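Local coordinates for Crov588 (Cafeteriavirus, PDB 6NYR), which is of unknown function but builds a ring-like leucine-rich repeat solenoid from a long run of FNIP repeats, at residues T628-G633 with K650-Y655. Sequence-based numbering, arbitrary orientation.
Sequences THLTFG and KVLKIY
Leu630 and Leu652 form the apolar centre where two neighbouring rungs of this FNIP-type leucine-rich repeat solenoid stack in parallel, late in the repeat array. Both leucines have CG anti to the backbone N and chi2 near +60°, so they lie side by side and point into the core, with Leu630 CD2 4.1 Å from Leu652 CD1. That same Leu652 methyl reaches the edge of the Phe632 ring near its plane, while Ile654 CD1 packs obliquely, 3.7 Å from Phe632 CD2. The Phe632 ring stacks on Phe636 of the following loop; on the preceding rung it meets the nearly parallel ring of Phe610, and Leu630 touches Leu608, so the core row runs on along the solenoid.

Moving outward, the backbones are laced in the parallel ladder pattern. Leu630 bonds to both residues flanking Leu652: its N-H points almost straight at Val651 O, and Leu630 O accepts from Lys653 N at 2.9 Å. Phe632 N donates to Lys653 O with an N-H...O angle of 177°.

On the other face, Lys653 CB and CG lie alongside Thr631, CG 3.6 Å from Thr631 CG2, before the chain bends and leads its amine away. The His629 ring crosses Val651 obliquely, CD2 3.9 Å from Val651 CB, and stacks on Tyr607. Strand 674-678 flanks Val651 and Lys653.

Where the strands begin, Thr628 OG1 is hydrogen-bonded in the ring plane to His629 ND1 (2.8 Å), and also to Thr606 O, which helps fix the ring's rotation. Thr628 O is gripped twice: Val651 N comes nearly along the C=O axis, whereas Lys650 N, 2.9 Å from that oxygen, sits above the carbonyl plane.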
loop_
_atom_site.group_PDB
_atom_site.type_symbol
_atom_site.label_atom_id
_atom_site.label_comp_id
_atom_site.label_asym_id
_atom_site.label_seq_id
_atom_site.Cartn_x
_atom_site.Cartn_y
_atom_site.Cartn_z
ATOM N N THR A 628 1.978 -26.281 -17.564
ATOM C CA THR A 628 0.744 -26.153 -16.814
ATOM C C THR A 628 -0.016 -24.871 -17.104
ATOM O O THR A 628 -1.237 -24.843 -16.890
ATOM C CB THR A 628 1.026 -26.201 -15.302
ATOM O OG1 THR A 628 1.959 -25.164 -14.960
ATOM C CG2 THR A 628 1.593 -27.555 -14.893
ATOM N N HIS A 629 0.656 -23.820 -17.570
ATOM C CA HIS A 629 0.039 -22.509 -17.743
ATOM C C HIS A 629 0.518 -21.915 -19.060
ATOM O O HIS A 629 1.686 -21.529 -19.188
ATOM C CB HIS A 629 0.382 -21.597 -16.565
ATOM C CG HIS A 629 -0.272 -22.003 -15.280
ATOM N ND1 HIS A 629 0.040 -23.170 -14.618
ATOM C CD2 HIS A 629 -1.231 -21.398 -14.540
ATOM C CE1 HIS A 629 -0.694 -23.265 -13.524
ATOM N NE2 HIS A 629 -1.474 -22.202 -13.453
ATOM N N LEU A 630 -0.392 -21.824 -20.027
ATOM C CA LEU A 630 -0.086 -21.353 -21.371
ATOM C C LEU A 630 -0.880 -20.086 -21.638
ATOM O O LEU A 630 -2.112 -20.093 -21.546
ATOM C CB LEU A 630 -0.427 -22.418 -22.412
ATOM C CG LEU A 630 -0.203 -22.024 -23.874
ATOM C CD1 LEU A 630 1.245 -21.633 -24.110
ATOM C CD2 LEU A 630 -0.628 -23.153 -24.799
ATOM N N THR A 631 -0.180 -19.005 -21.966
ATOM C CA THR A 631 -0.807 -17.715 -22.209
ATOM C C THR A 631 -0.418 -17.197 -23.587
ATOM O O THR A 631 0.772 -17.110 -23.912
ATOM C CB THR A 631 -0.409 -16.697 -21.136
ATOM O OG1 THR A 631 -0.816 -17.176 -19.848
ATOM C CG2 THR A 631 -1.071 -15.354 -21.407
ATOM N N PHE A 632 -1.424 -16.859 -24.384
ATOM C CA PHE A 632 -1.238 -16.252 -25.690
ATOM C C PHE A 632 -1.611 -14.777 -25.631
ATOM O O PHE A 632 -2.284 -14.314 -24.706
ATOM C CB PHE A 632 -2.089 -16.952 -26.747
ATOM C CG PHE A 632 -1.598 -18.314 -27.106
ATOM C CD1 PHE A 632 -0.525 -18.474 -27.968
ATOM C CD2 PHE A 632 -2.201 -19.442 -26.574
ATOM C CE1 PHE A 632 -0.070 -19.735 -28.296
ATOM C CE2 PHE A 632 -1.748 -20.700 -26.899
ATOM C CZ PHE A 632 -0.683 -20.845 -27.759
ATOM N N GLY A 633 -1.177 -14.042 -26.653
ATOM C CA GLY A 633 -1.353 -12.609 -26.705
ATOM C C GLY A 633 -2.571 -12.192 -27.518
ATOM O O GLY A 633 -3.356 -13.006 -27.994
ATOM N N LYS A 650 -3.214 -26.953 -17.137
ATOM C CA LYS A 650 -4.206 -26.546 -16.150
ATOM C C LYS A 650 -4.960 -25.286 -16.539
ATOM O O LYS A 650 -6.165 -25.199 -16.294
ATOM C CB LYS A 650 -3.534 -26.342 -14.787
ATOM C CG LYS A 650 -2.943 -27.620 -14.196
ATOM C CD LYS A 650 -2.356 -27.380 -12.810
ATOM C CE LYS A 650 -1.687 -28.630 -12.251
ATOM N NZ LYS A 650 -2.694 -29.716 -12.014
ATOM N N VAL A 651 -4.289 -24.309 -17.145
ATOM C CA VAL A 651 -4.909 -23.029 -17.464
ATOM C C VAL A 651 -4.457 -22.572 -18.842
ATOM O O VAL A 651 -3.255 -22.491 -19.114
ATOM C CB VAL A 651 -4.567 -21.955 -16.409
ATOM C CG1 VAL A 651 -5.104 -20.598 -16.832
ATOM C CG2 VAL A 651 -5.121 -22.355 -15.051
ATOM N N LEU A 652 -5.425 -22.257 -19.701
ATOM C CA LEU A 652 -5.172 -21.663 -21.009
ATOM C C LEU A 652 -5.726 -20.242 -20.999
ATOM O O LEU A 652 -6.922 -20.044 -20.764
ATOM C CB LEU A 652 -5.817 -22.489 -22.119
ATOM C CG LEU A 652 -5.805 -21.883 -23.524
ATOM C CD1 LEU A 652 -4.377 -21.647 -23.987
ATOM C CD2 LEU A 652 -6.543 -22.794 -24.497
ATOM N N LYS A 653 -4.857 -19.265 -21.249
ATOM C CA LYS A 653 -5.230 -17.854 -21.264
ATOM C C LYS A 653 -5.327 -17.370 -22.707
ATOM O O LYS A 653 -4.361 -17.481 -23.471
ATOM C CB LYS A 653 -4.203 -17.026 -20.490
ATOM C CG LYS A 653 -4.493 -15.537 -20.438
ATOM C CD LYS A 653 -5.531 -15.188 -19.386
ATOM C CE LYS A 653 -4.864 -14.948 -18.037
ATOM N NZ LYS A 653 -4.273 -13.576 -17.942
ATOM N N ILE A 654 -6.474 -16.789 -23.058
ATOM C CA ILE A 654 -6.841 -16.538 -24.446
ATOM C C ILE A 654 -7.560 -15.201 -24.556
ATOM O O ILE A 654 -8.253 -14.766 -23.632
ATOM C CB ILE A 654 -7.730 -17.689 -24.980
ATOM C CG1 ILE A 654 -6.879 -18.918 -25.328
ATOM C CG2 ILE A 654 -8.563 -17.249 -26.171
ATOM C CD1 ILE A 654 -5.765 -18.637 -26.320
ATOM N N TYR A 655 -7.393 -14.548 -25.703
ATOM C CA TYR A 655 -8.159 -13.347 -26.013
ATOM C C TYR A 655 -9.578 -13.761 -26.383
ATOM O O TYR A 655 -9.772 -14.573 -27.295
ATOM C CB TYR A 655 -7.513 -12.562 -27.151
ATOM C CG TYR A 655 -8.293 -11.327 -27.565
ATOM C CD1 TYR A 655 -8.825 -10.465 -26.612
ATOM C CD2 TYR A 655 -8.483 -11.013 -28.904
ATOM C CE1 TYR A 655 -9.535 -9.338 -26.982
ATOM C CE2 TYR A 655 -9.188 -9.884 -29.283
ATOM C CZ TYR A 655 -9.712 -9.047 -28.316
ATOM O OH TYR A 655 -10.416 -7.919 -28.684
#